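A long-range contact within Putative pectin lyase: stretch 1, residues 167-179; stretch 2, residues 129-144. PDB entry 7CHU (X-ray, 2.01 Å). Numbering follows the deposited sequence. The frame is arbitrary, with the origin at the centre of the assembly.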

ATOM      1  N   GLN A 167      11.162  18.060  25.888  1.00 25.75           N
ATOM      2  CA  GLN A 167      10.539  16.755  25.820  1.00 27.19           C
ATOM      3  C   GLN A 167       9.729  16.649  24.533  1.00 24.38           C
ATOM      4  O   GLN A 167       9.611  17.604  23.751  1.00 20.98           O
ATOM      5  CB  GLN A 167       9.606  16.511  27.020  1.00 24.79           C
ATOM      6  CG  GLN A 167      10.139  16.806  28.393  1.00 31.21           C
ATOM      7  CD  GLN A 167       9.367  16.014  29.427  1.00 31.44           C
ATOM      8  OE1 GLN A 167       9.180  14.801  29.269  1.00 35.75           O
ATOM      9  NE2 GLN A 167       8.879  16.689  30.464  1.00 29.47           N
ATOM     10  N   ARG A 168       9.112  15.495  24.344  1.00 20.81           N
ATOM     11  CA  ARG A 168       8.251  15.286  23.195  1.00 19.87           C
ATOM     12  C   ARG A 168       6.837  14.932  23.632  1.00 23.76           C
ATOM     13  O   ARG A 168       6.590  14.491  24.758  1.00 19.95           O
ATOM     14  CB  ARG A 168       8.835  14.205  22.304  1.00 22.16           C
ATOM     15  CG  ARG A 168      10.247  14.565  21.868  1.00 22.11           C
ATOM     16  CD  ARG A 168      10.739  13.648  20.804  1.00 20.31           C
ATOM     17  NE  ARG A 168       9.993  13.810  19.562  1.00 23.14           N
ATOM     18  CZ  ARG A 168      10.256  14.747  18.661  1.00 21.83           C
ATOM     19  NH1 ARG A 168      11.250  15.614  18.866  1.00 19.66           N
ATOM     20  NH2 ARG A 168       9.536  14.806  17.544  1.00 20.28           N
ATOM     21  N   LEU A 169       5.910  15.158  22.716  1.00 18.39           N
ATOM     22  CA  LEU A 169       4.544  14.696  22.845  1.00 19.22           C
ATOM     23  C   LEU A 169       4.422  13.374  22.104  1.00 18.31           C
ATOM     24  O   LEU A 169       4.764  13.310  20.921  1.00 15.41           O
ATOM     25  CB  LEU A 169       3.597  15.732  22.241  1.00 19.79           C
ATOM     26  CG  LEU A 169       2.197  15.754  22.798  1.00 20.00           C
ATOM     27  CD1 LEU A 169       2.293  16.139  24.259  1.00 24.61           C
ATOM     28  CD2 LEU A 169       1.399  16.777  22.026  1.00 22.51           C
ATOM     29  N   CYS A 170       3.918  12.332  22.777  1.00 11.92           N
ATOM     30  CA  CYS A 170       3.846  11.004  22.172  1.00 16.12           C
ATOM     31  C   CYS A 170       2.425  10.455  22.102  1.00 16.22           C
ATOM     32  O   CYS A 170       1.588  10.711  22.977  1.00 12.32           O
ATOM     33  CB  CYS A 170       4.725  10.002  22.927  1.00 16.19           C
ATOM     34  SG  CYS A 170       6.453  10.454  22.950  1.00 26.71           S
ATOM     35  N   PHE A 171       2.173   9.686  21.036  1.00 16.64           N
ATOM     36  CA  PHE A 171       0.941   8.902  20.884  1.00 13.98           C
ATOM     37  C   PHE A 171      -0.309   9.778  20.904  1.00 17.97           C
ATOM     38  O   PHE A 171      -1.314   9.421  21.522  1.00 18.85           O
ATOM     39  CB  PHE A 171       0.839   7.825  21.963  1.00 17.91           C
ATOM     40  CG  PHE A 171       2.030   6.902  22.024  1.00 17.75           C
ATOM     41  CD1 PHE A 171       2.191   5.882  21.075  1.00 18.05           C
ATOM     42  CD2 PHE A 171       2.976   7.043  23.031  1.00 18.74           C
ATOM     43  CE1 PHE A 171       3.284   5.033  21.144  1.00 17.85           C
ATOM     44  CE2 PHE A 171       4.070   6.192  23.119  1.00 21.40           C
ATOM     45  CZ  PHE A 171       4.230   5.190  22.175  1.00 16.75           C
ATOM     46  N   VAL A 172      -0.258  10.938  20.251  1.00 15.41           N
ATOM     47  CA  VAL A 172      -1.440  11.785  20.094  1.00 13.82           C
ATOM     48  C   VAL A 172      -2.076  11.498  18.740  1.00 15.69           C
ATOM     49  O   VAL A 172      -1.479  10.863  17.871  1.00 15.07           O
ATOM     50  CB  VAL A 172      -1.114  13.290  20.249  1.00 13.69           C
ATOM     51  CG1 VAL A 172      -0.741  13.642  21.713  1.00 14.77           C
ATOM     52  CG2 VAL A 172      -0.007  13.701  19.278  1.00 16.43           C
ATOM     53  N   GLY A 173      -3.302  11.963  18.547  1.00 13.27           N
ATOM     54  CA  GLY A 173      -3.940  11.697  17.269  1.00 12.46           C
ATOM     55  C   GLY A 173      -5.298  12.353  17.150  1.00 14.07           C
ATOM     56  O   GLY A 173      -5.858  12.883  18.120  1.00 11.04           O
ATOM     57  N   ILE A 174      -5.808  12.319  15.914  1.00 12.09           N
ATOM     58  CA  ILE A 174      -7.156  12.740  15.562  1.00 14.24           C
ATOM     59  C   ILE A 174      -7.766  11.612  14.734  1.00 13.58           C
ATOM     60  O   ILE A 174      -7.090  11.034  13.877  1.00 15.70           O
ATOM     61  CB  ILE A 174      -7.158  14.062  14.748  1.00 14.92           C
ATOM     62  CG1 ILE A 174      -6.484  15.211  15.532  1.00 15.14           C
ATOM     63  CG2 ILE A 174      -8.587  14.444  14.330  1.00 13.18           C
ATOM     64  CD1 ILE A 174      -6.424  16.517  14.767  1.00 15.59           C
ATOM     65  N   GLU A 175      -9.044  11.316  14.967  1.00 13.23           N
ATOM     66  CA  GLU A 175      -9.771  10.317  14.190  1.00 15.65           C
ATOM     67  C   GLU A 175     -11.195  10.796  13.963  1.00 13.19           C
ATOM     68  O   GLU A 175     -11.822  11.344  14.867  1.00 14.88           O
ATOM     69  CB  GLU A 175      -9.816   8.941  14.880  1.00 14.75           C
ATOM     70  CG  GLU A 175      -8.480   8.313  15.246  1.00 22.72           C
ATOM     71  CD  GLU A 175      -8.668   7.079  16.153  1.00 29.15           C
ATOM     72  OE1 GLU A 175      -9.679   6.366  15.989  1.00 35.01           O
ATOM     73  OE2 GLU A 175      -7.830   6.830  17.046  1.00 27.28           O
ATOM     74  N   LYS A 176     -11.689  10.607  12.743  1.00 12.54           N
ATOM     75  CA  LYS A 176     -13.113  10.686  12.435  1.00 14.75           C
ATOM     76  C   LYS A 176     -13.745  12.040  12.799  1.00 16.14           C
ATOM     77  O   LYS A 176     -14.766  12.107  13.497  1.00 11.83           O
ATOM     78  CB  LYS A 176     -13.856   9.543  13.136  1.00 13.56           C
ATOM     79  CG  LYS A 176     -13.280   8.179  12.897  1.00 18.32           C
ATOM     80  CD  LYS A 176     -13.536   7.775  11.471  1.00 20.66           C
ATOM     81  CE  LYS A 176     -13.029   6.368  11.147  1.00 25.92           C
ATOM     82  NZ  LYS A 176     -13.434   6.049   9.726  1.00 28.07           N
ATOM     83  N   MET A 177     -13.187  13.115  12.239  1.00 12.81           N
ATOM     84  CA  MET A 177     -13.762  14.448  12.403  1.00 14.81           C
ATOM     85  C   MET A 177     -13.136  15.381  11.367  1.00 16.75           C
ATOM     86  O   MET A 177     -12.097  15.066  10.780  1.00 16.11           O
ATOM     87  CB  MET A 177     -13.545  14.991  13.829  1.00 12.66           C
ATOM     88  CG  MET A 177     -12.129  15.505  14.097  1.00 19.05           C
ATOM     89  SD  MET A 177     -11.962  16.360  15.723  0.64 16.97           S
ATOM     90  CE  MET A 177     -12.296  14.987  16.764  1.00  9.60           C
ATOM     91  N   CYS A 178     -13.790  16.531  11.145  1.00 16.11           N
ATOM     92  CA  CYS A 178     -13.352  17.554  10.189  1.00 18.07           C
ATOM     93  C   CYS A 178     -13.029  18.837  10.947  1.00 17.75           C
ATOM     94  O   CYS A 178     -13.723  19.191  11.908  1.00 17.20           O
ATOM     95  CB  CYS A 178     -14.442  17.868   9.114  1.00 14.97           C
ATOM     96  SG  CYS A 178     -13.953  19.076   7.775  1.00 38.38           S
ATOM     97  N   ILE A 179     -11.971  19.527  10.520  1.00 16.66           N
ATOM     98  CA  ILE A 179     -11.716  20.913  10.905  1.00 16.38           C
ATOM     99  C   ILE A 179     -12.003  21.781   9.686  1.00 20.07           C
ATOM    100  O   ILE A 179     -11.361  21.621   8.639  1.00 20.82           O
ATOM    101  CB  ILE A 179     -10.276  21.128  11.398  1.00 19.36           C
ATOM    102  CG1 ILE A 179     -10.071  20.465  12.759  1.00 21.02           C
ATOM    103  CG2 ILE A 179      -9.990  22.638  11.511  1.00 18.85           C
ATOM    104  CD1 ILE A 179      -9.730  18.966  12.688  1.00 19.55           C
TER
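Stretch 2, residues 129-144: TINKSNIRLVGAGMSA

The apolar centre of the contact is built around Leu-137. Its side chain lies on the same sheet face as that of Ile-174, with Ile-174 CG1 4.4 Å from Leu-137 CD1. Met-177 reaches back to it: its CA-to-CB bond points away from stretch 2, but with chi1 at 77° (p) the end of the chain returns, bringing Met-177 CE to 3.9 Å from Leu-137 CB and 3.6 Å from Gly-139 N. A second, looser apolar patch lies upstream, where Val-172 CG1 stands 4.5 Å from Ile-130 CG2 and Leu-169 CD1 packs 3.3 Å from Lys-132 C, its closest contacts being with the backbone of stretch 2.

The strands beneath these side chains are parallel. Strand 135-139 runs beside strand 173-175 with an axial approach of 4.6 Å and an angle of 13°, and the register pairs Gly-173 with Arg-136, Ile-174 with Leu-137 and Glu-175 with Val-138 at CA-CA distances of 4.6, 4.7 and 4.7 Å. The hydrogen bonds alternate as a parallel ladder requires: Gly-173 N to Ile-135 O (3.2 Å), Leu-137 N to Gly-173 O (2.9 Å), Glu-175 N to Leu-137 O (2.8 Å) and Gly-139 N to Glu-175 O (3.0 Å). The first is the most bent, at 139°; the other three lie between 158° and 171°.

Before the ladder, Phe-171 (phi/psi 59/41) and Asn-134 (68/32) both adopt left-handed conformations, and their CA atoms are 4.8 Å apart, so the two chains bend in step. Asn-134 N donates to Cys-170 O at 2.8 Å, and Asn-134 OD1 approaches Phe-171 CB to 3.1 Å.

Beyond the ladder, stretch 1 turns a corner at Lys-176 (58/57), and strand 177-179 makes an angle of 104° with strand 135-139. Stretch 2 follows the corner as a loop: Gly-141 N donates to Lys-176 O at 3.0 Å, and Met-177 CA lies 3.4 Å from Gly-141 O in a CA-H...O contact. Gly-139 fits tightly here, since an ideal CB on it would fall 2.5 Å from Lys-176 O, a clash. Past the corner, Cys-178 CB points toward stretch 2 and meets Met-142 O at 3.0 Å.

Polar side chains complete the contact. On the face opposite Leu-137, Arg-136 NH1 and Glu-175 OE2 form a salt bridge at 2.7 Å, with an N-H...O angle of 161° and the carboxylate oxygen near the guanidinium plane. Farther upstream, Cys-170 N donates to Ser-133 OG at 2.9 Å and 166°.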

ATOM      1  N   THR A 129      -5.451  23.719  22.707  1.00 15.78           N
ATOM      2  CA  THR A 129      -4.119  23.158  22.853  1.00 17.26           C
ATOM      3  C   THR A 129      -4.179  21.771  23.481  1.00 17.57           C
ATOM      4  O   THR A 129      -4.934  21.529  24.428  1.00 15.14           O
ATOM      5  CB  THR A 129      -3.228  24.087  23.694  1.00 20.64           C
ATOM      6  OG1 THR A 129      -3.776  24.216  25.013  1.00 26.96           O
ATOM      7  CG2 THR A 129      -3.137  25.477  23.055  1.00 16.35           C
ATOM      8  N   ILE A 130      -3.366  20.872  22.945  1.00 16.66           N
ATOM      9  CA  ILE A 130      -3.169  19.529  23.464  1.00 16.43           C
ATOM     10  C   ILE A 130      -1.687  19.445  23.820  1.00 21.33           C
ATOM     11  O   ILE A 130      -0.829  19.401  22.924  1.00 15.60           O
ATOM     12  CB  ILE A 130      -3.559  18.453  22.435  1.00 16.44           C
ATOM     13  CG1 ILE A 130      -5.037  18.568  22.051  1.00 17.95           C
ATOM     14  CG2 ILE A 130      -3.332  17.053  23.025  1.00 14.93           C
ATOM     15  CD1 ILE A 130      -5.360  19.544  20.944  1.00 13.87           C
ATOM     16  N   ASN A 131      -1.373  19.466  25.115  1.00 17.90           N
ATOM     17  CA  ASN A 131       0.018  19.561  25.554  1.00 18.60           C
ATOM     18  C   ASN A 131       0.491  18.320  26.297  1.00 16.26           C
ATOM     19  O   ASN A 131       1.580  18.343  26.884  1.00 16.64           O
ATOM     20  CB  ASN A 131       0.247  20.772  26.471  1.00 23.21           C
ATOM     21  CG  ASN A 131      -0.203  22.081  25.866  1.00 26.33           C
ATOM     22  OD1 ASN A 131      -0.922  22.823  26.513  1.00 28.38           O
ATOM     23  ND2 ASN A 131       0.243  22.393  24.636  1.00 24.12           N
ATOM     24  N   LYS A 132      -0.293  17.264  26.327  1.00 13.97           N
ATOM     25  CA  LYS A 132       0.084  16.067  27.065  1.00 17.20           C
ATOM     26  C   LYS A 132      -0.014  14.850  26.158  1.00 13.91           C
ATOM     27  O   LYS A 132      -0.809  14.829  25.218  1.00 14.58           O
ATOM     28  CB  LYS A 132      -0.801  15.892  28.303  1.00 18.54           C
ATOM     29  CG  LYS A 132      -0.573  16.997  29.337  1.00 23.81           C
ATOM     30  CD  LYS A 132      -1.411  16.776  30.580  1.00 22.96           C
ATOM     31  CE  LYS A 132      -1.219  17.926  31.558  1.00 31.70           C
ATOM     32  NZ  LYS A 132      -2.073  17.761  32.768  1.00 28.32           N
ATOM     33  N   SER A 133       0.806  13.838  26.452  1.00 13.22           N
ATOM     34  CA  SER A 133       0.889  12.635  25.636  1.00 14.65           C
ATOM     35  C   SER A 133      -0.360  11.762  25.788  1.00 18.15           C
ATOM     36  O   SER A 133      -1.114  11.862  26.765  1.00 15.29           O
ATOM     37  CB  SER A 133       2.118  11.803  26.020  1.00 15.55           C
ATOM     38  OG  SER A 133       3.306  12.431  25.583  1.00 16.31           O
ATOM     39  N   ASN A 134      -0.555  10.886  24.798  1.00 14.14           N
ATOM     40  CA  ASN A 134      -1.580   9.836  24.813  1.00 16.06           C
ATOM     41  C   ASN A 134      -2.988  10.397  24.739  1.00 18.58           C
ATOM     42  O   ASN A 134      -3.924   9.824  25.295  1.00 20.50           O
ATOM     43  CB  ASN A 134      -1.431   8.930  26.042  1.00 15.12           C
ATOM     44  CG  ASN A 134      -0.069   8.287  26.101  1.00 17.98           C
ATOM     45  OD1 ASN A 134       0.510   7.990  25.069  1.00 21.26           O
ATOM     46  ND2 ASN A 134       0.451   8.079  27.286  1.00 19.70           N
ATOM     47  N   ILE A 135      -3.174  11.524  24.066  1.00 13.33           N
ATOM     48  CA  ILE A 135      -4.502  12.108  23.929  1.00 13.45           C
ATOM     49  C   ILE A 135      -4.938  11.929  22.480  1.00 16.75           C
ATOM     50  O   ILE A 135      -4.215  12.319  21.554  1.00 14.20           O
ATOM     51  CB  ILE A 135      -4.522  13.588  24.349  1.00 13.64           C
ATOM     52  CG1 ILE A 135      -4.307  13.712  25.864  1.00 18.06           C
ATOM     53  CG2 ILE A 135      -5.865  14.238  23.966  1.00 12.08           C
ATOM     54  CD1 ILE A 135      -4.508  15.163  26.423  1.00 13.41           C
ATOM     55  N   ARG A 136      -6.110  11.329  22.278  1.00 14.27           N
ATOM     56  CA  ARG A 136      -6.683  11.162  20.951  1.00 16.25           C
ATOM     57  C   ARG A 136      -8.006  11.909  20.886  1.00 13.13           C
ATOM     58  O   ARG A 136      -8.855  11.735  21.765  1.00 16.19           O
ATOM     59  CB  ARG A 136      -6.902   9.686  20.631  1.00 16.81           C
ATOM     60  CG  ARG A 136      -5.683   8.984  20.081  1.00 21.06           C
ATOM     61  CD  ARG A 136      -6.087   7.624  19.551  1.00 24.82           C
ATOM     62  NE  ARG A 136      -6.480   6.738  20.637  1.00 26.18           N
ATOM     63  CZ  ARG A 136      -7.467   5.849  20.570  1.00 26.29           C
ATOM     64  NH1 ARG A 136      -8.191   5.721  19.466  1.00 23.07           N
ATOM     65  NH2 ARG A 136      -7.737   5.087  21.621  1.00 26.95           N
ATOM     66  N   LEU A 137      -8.179  12.727  19.847  1.00 12.90           N
ATOM     67  CA  LEU A 137      -9.434  13.430  19.584  1.00 11.95           C
ATOM     68  C   LEU A 137     -10.235  12.634  18.548  1.00 14.26           C
ATOM     69  O   LEU A 137      -9.823  12.509  17.391  1.00 13.58           O
ATOM     70  CB  LEU A 137      -9.180  14.847  19.089  1.00 13.23           C
ATOM     71  CG  LEU A 137      -8.189  15.741  19.852  1.00 14.28           C
ATOM     72  CD1 LEU A 137      -8.048  17.123  19.185  1.00 11.76           C
ATOM     73  CD2 LEU A 137      -8.579  15.882  21.334  1.00 10.98           C
ATOM     74  N   VAL A 138     -11.390  12.122  18.953  1.00 14.27           N
ATOM     75  CA  VAL A 138     -12.182  11.209  18.135  1.00 15.30           C
ATOM     76  C   VAL A 138     -13.589  11.776  18.002  1.00 13.65           C
ATOM     77  O   VAL A 138     -14.214  12.110  19.007  1.00 12.40           O
ATOM     78  CB  VAL A 138     -12.227   9.802  18.762  1.00 16.50           C
ATOM     79  CG1 VAL A 138     -13.131   8.864  17.936  1.00 12.41           C
ATOM     80  CG2 VAL A 138     -10.807   9.242  18.942  1.00 14.96           C
ATOM     81  N   GLY A 139     -14.089  11.870  16.766  1.00 15.32           N
ATOM     82  CA  GLY A 139     -15.458  12.247  16.501  1.00 11.25           C
ATOM     83  C   GLY A 139     -16.304  11.092  15.985  1.00 12.84           C
ATOM     84  O   GLY A 139     -15.900   9.930  15.981  1.00 13.77           O
ATOM     85  N   ALA A 140     -17.508  11.436  15.541  1.00 13.20           N
ATOM     86  CA  ALA A 140     -18.459  10.438  15.060  1.00 15.17           C
ATOM     87  C   ALA A 140     -18.332  10.144  13.565  1.00 16.17           C
ATOM     88  O   ALA A 140     -19.004   9.233  13.065  1.00 16.50           O
ATOM     89  CB  ALA A 140     -19.885  10.890  15.365  1.00 17.76           C
ATOM     90  N   GLY A 141     -17.476  10.874  12.851  1.00 16.74           N
ATOM     91  CA  GLY A 141     -17.290  10.699  11.427  1.00 15.82           C
ATOM     92  C   GLY A 141     -16.590  11.900  10.822  1.00 16.02           C
ATOM     93  O   GLY A 141     -16.694  13.005  11.372  1.00 16.13           O
ATOM     94  N   MET A 142     -15.893  11.703   9.689  1.00 14.56           N
ATOM     95  CA  MET A 142     -15.066  12.757   9.083  1.00 19.95           C
ATOM     96  C   MET A 142     -15.836  14.034   8.736  1.00 21.27           C
ATOM     97  O   MET A 142     -15.207  15.082   8.516  1.00 25.13           O
ATOM     98  CB  MET A 142     -14.385  12.235   7.813  1.00 18.26           C
ATOM     99  CG  MET A 142     -13.115  13.033   7.416  1.00 28.08           C
ATOM    100  SD  MET A 142     -12.230  12.321   5.991  0.65 28.35           S
ATOM    101  CE  MET A 142     -12.927  10.697   6.050  1.00  7.47           C
ATOM    102  N   SER A 143     -17.159  13.973   8.618  1.00 17.15           N
ATOM    103  CA  SER A 143     -17.977  15.175   8.478  1.00 14.19           C
ATOM    104  C   SER A 143     -19.046  15.295   9.550  1.00 17.04           C
ATOM    105  O   SER A 143     -19.491  16.417   9.835  1.00 16.42           O
ATOM    106  CB  SER A 143     -18.639  15.190   7.088  1.00 16.11           C
ATOM    107  OG  SER A 143     -19.319  16.401   6.787  1.00 18.68           O
ATOM    108  N   ALA A 144     -19.457  14.180  10.162  1.00 12.39           N
ATOM    109  CA  ALA A 144     -20.492  14.191  11.185  1.00 15.97           C
ATOM    110  C   ALA A 144     -20.089  15.047  12.378  1.00 16.42           C
ATOM    111  O   ALA A 144     -20.934  15.721  12.984  1.00 15.92           O
ATOM    112  CB  ALA A 144     -20.778  12.758  11.649  1.00 14.28           C
TER